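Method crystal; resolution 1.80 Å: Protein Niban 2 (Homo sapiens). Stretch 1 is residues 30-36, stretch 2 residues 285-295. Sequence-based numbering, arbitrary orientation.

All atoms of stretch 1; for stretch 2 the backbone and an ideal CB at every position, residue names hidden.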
# COMPACT_ATOMS: atom_id res chain seq x y z
N PHE A 30 20.62 5.32 4.85
CA PHE A 30 19.93 4.07 5.19
C PHE A 30 19.62 3.25 3.94
O PHE A 30 19.74 2.02 3.95
CB PHE A 30 18.63 4.36 5.95
CG PHE A 30 18.83 4.74 7.39
CD1 PHE A 30 19.11 3.77 8.34
CD2 PHE A 30 18.70 6.06 7.81
CE1 PHE A 30 19.29 4.12 9.68
CE2 PHE A 30 18.87 6.41 9.15
CZ PHE A 30 19.17 5.44 10.08
N TYR A 31 19.20 3.92 2.86
CA TYR A 31 18.81 3.21 1.65
C TYR A 31 20.01 2.51 1.00
O TYR A 31 19.93 1.33 0.65
CB TYR A 31 18.16 4.19 0.67
CG TYR A 31 17.78 3.57 -0.64
CD1 TYR A 31 16.67 2.74 -0.72
CD2 TYR A 31 18.54 3.78 -1.78
CE1 TYR A 31 16.31 2.15 -1.92
CE2 TYR A 31 18.19 3.19 -2.97
CZ TYR A 31 17.09 2.38 -3.04
OH TYR A 31 16.74 1.80 -4.22
N GLU A 32 21.13 3.23 0.84
CA GLU A 32 22.31 2.60 0.25
C GLU A 32 22.81 1.45 1.11
O GLU A 32 23.24 0.42 0.58
CB GLU A 32 23.42 3.64 0.03
CG GLU A 32 23.11 4.63 -1.10
CD GLU A 32 24.31 5.46 -1.52
OE1 GLU A 32 25.38 4.88 -1.84
OE2 GLU A 32 24.18 6.71 -1.56
N ASP A 33 22.73 1.59 2.43
CA ASP A 33 23.10 0.48 3.31
C ASP A 33 22.17 -0.70 3.12
O ASP A 33 22.62 -1.85 3.04
CB ASP A 33 23.09 0.94 4.77
CG ASP A 33 24.34 1.71 5.17
OD1 ASP A 33 25.32 1.73 4.38
OD2 ASP A 33 24.34 2.30 6.27
N GLN A 34 20.86 -0.45 3.02
CA GLN A 34 19.89 -1.53 2.88
C GLN A 34 20.00 -2.23 1.53
O GLN A 34 19.66 -3.41 1.43
CB GLN A 34 18.46 -1.02 3.06
CG GLN A 34 18.01 -0.76 4.50
CD GLN A 34 18.24 -1.94 5.44
OE1 GLN A 34 17.79 -3.05 5.18
NE2 GLN A 34 18.97 -1.69 6.53
N TYR A 35 20.43 -1.52 0.49
CA TYR A 35 20.29 -2.04 -0.87
C TYR A 35 21.03 -3.36 -1.03
O TYR A 35 20.48 -4.34 -1.55
CB TYR A 35 20.79 -1.03 -1.89
CG TYR A 35 20.30 -1.35 -3.28
CD1 TYR A 35 19.06 -0.91 -3.72
CD2 TYR A 35 21.05 -2.15 -4.14
CE1 TYR A 35 18.60 -1.21 -4.99
CE2 TYR A 35 20.59 -2.47 -5.40
CZ TYR A 35 19.37 -1.99 -5.82
OH TYR A 35 18.92 -2.31 -7.08
N GLY A 36 22.28 -3.42 -0.57
CA GLY A 36 23.04 -4.65 -0.74
C GLY A 36 22.53 -5.79 0.11
O GLY A 36 22.71 -6.96 -0.25
N UNK A 285 16.65 13.71 -5.73
CA UNK A 285 17.66 13.08 -4.88
C UNK A 285 17.56 11.56 -4.94
O UNK A 285 18.58 10.87 -5.05
CB UNK A 285 17.51 13.56 -3.43
N UNK A 286 16.34 11.02 -4.88
CA UNK A 286 16.19 9.57 -4.87
C UNK A 286 16.59 8.96 -6.21
O UNK A 286 17.30 7.95 -6.25
CB UNK A 286 14.75 9.19 -4.53
N UNK A 287 16.13 9.55 -7.32
CA UNK A 287 16.44 8.97 -8.62
C UNK A 287 17.94 9.00 -8.90
O UNK A 287 18.47 8.10 -9.57
CB UNK A 287 15.68 9.71 -9.72
N UNK A 288 18.64 10.00 -8.35
CA UNK A 288 20.09 10.04 -8.47
C UNK A 288 20.73 8.83 -7.80
O UNK A 288 21.59 8.15 -8.38
CB UNK A 288 20.64 11.33 -7.86
N UNK A 289 20.29 8.51 -6.57
CA UNK A 289 20.89 7.41 -5.83
C UNK A 289 20.48 6.07 -6.44
O UNK A 289 21.29 5.13 -6.51
CB UNK A 289 20.49 7.47 -4.36
N UNK A 290 19.22 5.96 -6.90
CA UNK A 290 18.76 4.72 -7.52
C UNK A 290 19.60 4.38 -8.74
O UNK A 290 20.03 3.24 -8.91
CB UNK A 290 17.28 4.83 -7.91
N UNK A 291 19.90 5.39 -9.56
CA UNK A 291 20.79 5.20 -10.70
C UNK A 291 22.18 4.77 -10.25
O UNK A 291 22.81 3.91 -10.88
CB UNK A 291 20.88 6.49 -11.52
N UNK A 292 22.67 5.35 -9.15
CA UNK A 292 24.01 5.00 -8.67
C UNK A 292 24.06 3.57 -8.18
O UNK A 292 25.04 2.85 -8.45
CB UNK A 292 24.45 5.95 -7.55
N UNK A 293 23.04 3.11 -7.44
CA UNK A 293 23.09 1.74 -6.94
C UNK A 293 22.91 0.75 -8.09
O UNK A 293 23.53 -0.32 -8.09
CB UNK A 293 22.02 1.52 -5.87
N UNK A 294 22.08 1.09 -9.08
CA UNK A 294 21.87 0.16 -10.20
C UNK A 294 23.14 -0.02 -11.02
O UNK A 294 23.35 -1.09 -11.61
CB UNK A 294 20.74 0.66 -11.10
N UNK A 295 24.01 0.99 -11.03
CA UNK A 295 25.28 0.89 -11.75
C UNK A 295 26.22 -0.13 -11.11
O UNK A 295 26.93 -0.86 -11.82
CB UNK A 295 25.96 2.26 -11.81

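Both stretches are helical, and their axes approach to 11.0 Å with N-to-C directions 29° apart, so the two helices run roughly alongside each other. Every position of stretch 2 has helical backbone angles, which leaves the choice of residue largely to what stretch 1 offers: the rings of Tyr31 and Tyr35 and, beside them, the carboxylate of Glu32.

At 285 the ideal CB has nothing of stretch 1 within 5.5 Å, so many residues would do; Arg285 is found, bonded elsewhere in the structure.

Position 286 also starts beyond that range, and its CA-to-CB bond points sideways. A small side chain would not touch stretch 1, but a long apolar or aromatic one could arrive over a face of the Tyr31 ring. Phe286, with chi1 in t, does so: its edge is turned toward that face, with centroids 5.3 Å apart and planes at 66°, and Phe286 CE1 lies 3.8 Å from Tyr31 CZ.

Positions 287 and 288 find open space, where polar or charged residues cost nothing; Glu287 and Glu288 are there, neither touching stretch 1.

At 289 the bond points toward stretch 1, and the ideal CB is 4.9 Å from Tyr31 CD2 and 4.7 Å from Glu32 OE2. The neighbouring ring favours a compact apolar side chain such as valine, alanine or isoleucine. Val289 places CG1 3.9 Å from Tyr31 CD2, at the ring edge, and the same CG1 is 3.7 Å from Glu32 CG, packing on the aliphatic part of the acid.

Position 290 points sideways, with its ideal CB 4.8 Å from Tyr31 OH. Either a polar group or a flexible apolar chain could meet the end of this tyrosine. Leu290 does the latter, CD1 resting 3.5 Å from Tyr31 OH; together with Phe286, Val289 and the residue at 293 it forms the hole that receives the Tyr31 knob.

Position 291 is out of reach of stretch 1, and Ser291 makes no contact.

From 292 the bond is again sideways, but the Glu32 carboxylate lies within range of a long chain, and its negative charge favours lysine or arginine. Lys292 extends through mostly t torsions, with chi3 in p, and its NZ donates a hydrogen bond of 2.8 Å to Glu32 OE2, forming a salt bridge.

Position 293 points toward stretch 1, and its backbone is the one that comes nearest to Glu32. With the ideal CB 4.2 Å from Tyr35 CD2, a branched or otherwise modest apolar residue is apt. Val293 sets CG2 over a face of the Tyr35 ring, 3.9 Å from the centroid in a CH-pi contact, while its CG1 lies 4.2 Å from Glu32 CG.

At 294 the bond points sideways and the ideal CB is 5.3 Å from Tyr35 OH, so a longer polar or aliphatic side chain could graze it. Gln294 brings CG to 4.4 Å from Tyr35 OH, a peripheral contact. Position 295 is free of stretch 1, and Gln295 suits such open space.

Stretch 2 (285-295) RFEEVLSKVQQ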
# COMPACT_ATOMS: atom_id res chain seq x y z
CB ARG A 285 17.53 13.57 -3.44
CG ARG A 285 17.89 15.05 -3.21
CD ARG A 285 19.39 15.34 -3.30
NE ARG A 285 20.21 14.46 -2.46
CZ ARG A 285 20.45 14.63 -1.16
NH1 ARG A 285 19.94 15.67 -0.48
NH2 ARG A 285 21.22 13.75 -0.53
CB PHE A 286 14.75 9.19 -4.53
CG PHE A 286 14.53 7.70 -4.51
CD1 PHE A 286 15.15 6.92 -3.54
CD2 PHE A 286 13.79 7.09 -5.50
CE1 PHE A 286 14.99 5.54 -3.53
CE2 PHE A 286 13.62 5.71 -5.50
CZ PHE A 286 14.22 4.94 -4.51
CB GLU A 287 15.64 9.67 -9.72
CG GLU A 287 14.17 9.19 -9.77
CD GLU A 287 13.26 9.98 -10.70
OE1 GLU A 287 12.05 9.65 -10.73
OE2 GLU A 287 13.73 10.91 -11.39
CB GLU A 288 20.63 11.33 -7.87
CG GLU A 288 22.15 11.47 -7.94
CD GLU A 288 22.65 12.73 -7.27
OE1 GLU A 288 21.88 13.34 -6.48
OE2 GLU A 288 23.81 13.13 -7.52
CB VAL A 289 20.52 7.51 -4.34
CG1 VAL A 289 20.93 6.23 -3.58
CG2 VAL A 289 21.21 8.71 -3.71
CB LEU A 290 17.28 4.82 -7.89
CG LEU A 290 16.63 3.61 -8.56
CD1 LEU A 290 16.76 2.37 -7.67
CD2 LEU A 290 15.17 3.89 -8.90
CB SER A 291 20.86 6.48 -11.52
OG SER A 291 21.77 6.33 -12.60
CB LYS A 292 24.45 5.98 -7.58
CG LYS A 292 25.76 5.59 -6.89
CD LYS A 292 26.19 6.67 -5.91
CE LYS A 292 25.44 6.54 -4.59
NZ LYS A 292 25.81 7.61 -3.61
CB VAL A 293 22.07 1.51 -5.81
CG1 VAL A 293 22.40 2.39 -4.62
CG2 VAL A 293 20.63 1.73 -6.27
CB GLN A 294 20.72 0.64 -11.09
CG GLN A 294 19.33 0.50 -10.47
CD GLN A 294 18.26 1.26 -11.24
OE1 GLN A 294 18.55 2.16 -12.03
NE2 GLN A 294 17.00 0.90 -11.00
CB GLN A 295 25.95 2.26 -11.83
CG GLN A 295 27.16 2.29 -12.75
CD GLN A 295 26.89 3.02 -14.04
OE1 GLN A 295 25.75 3.36 -14.35
NE2 GLN A 295 27.94 3.26 -14.80
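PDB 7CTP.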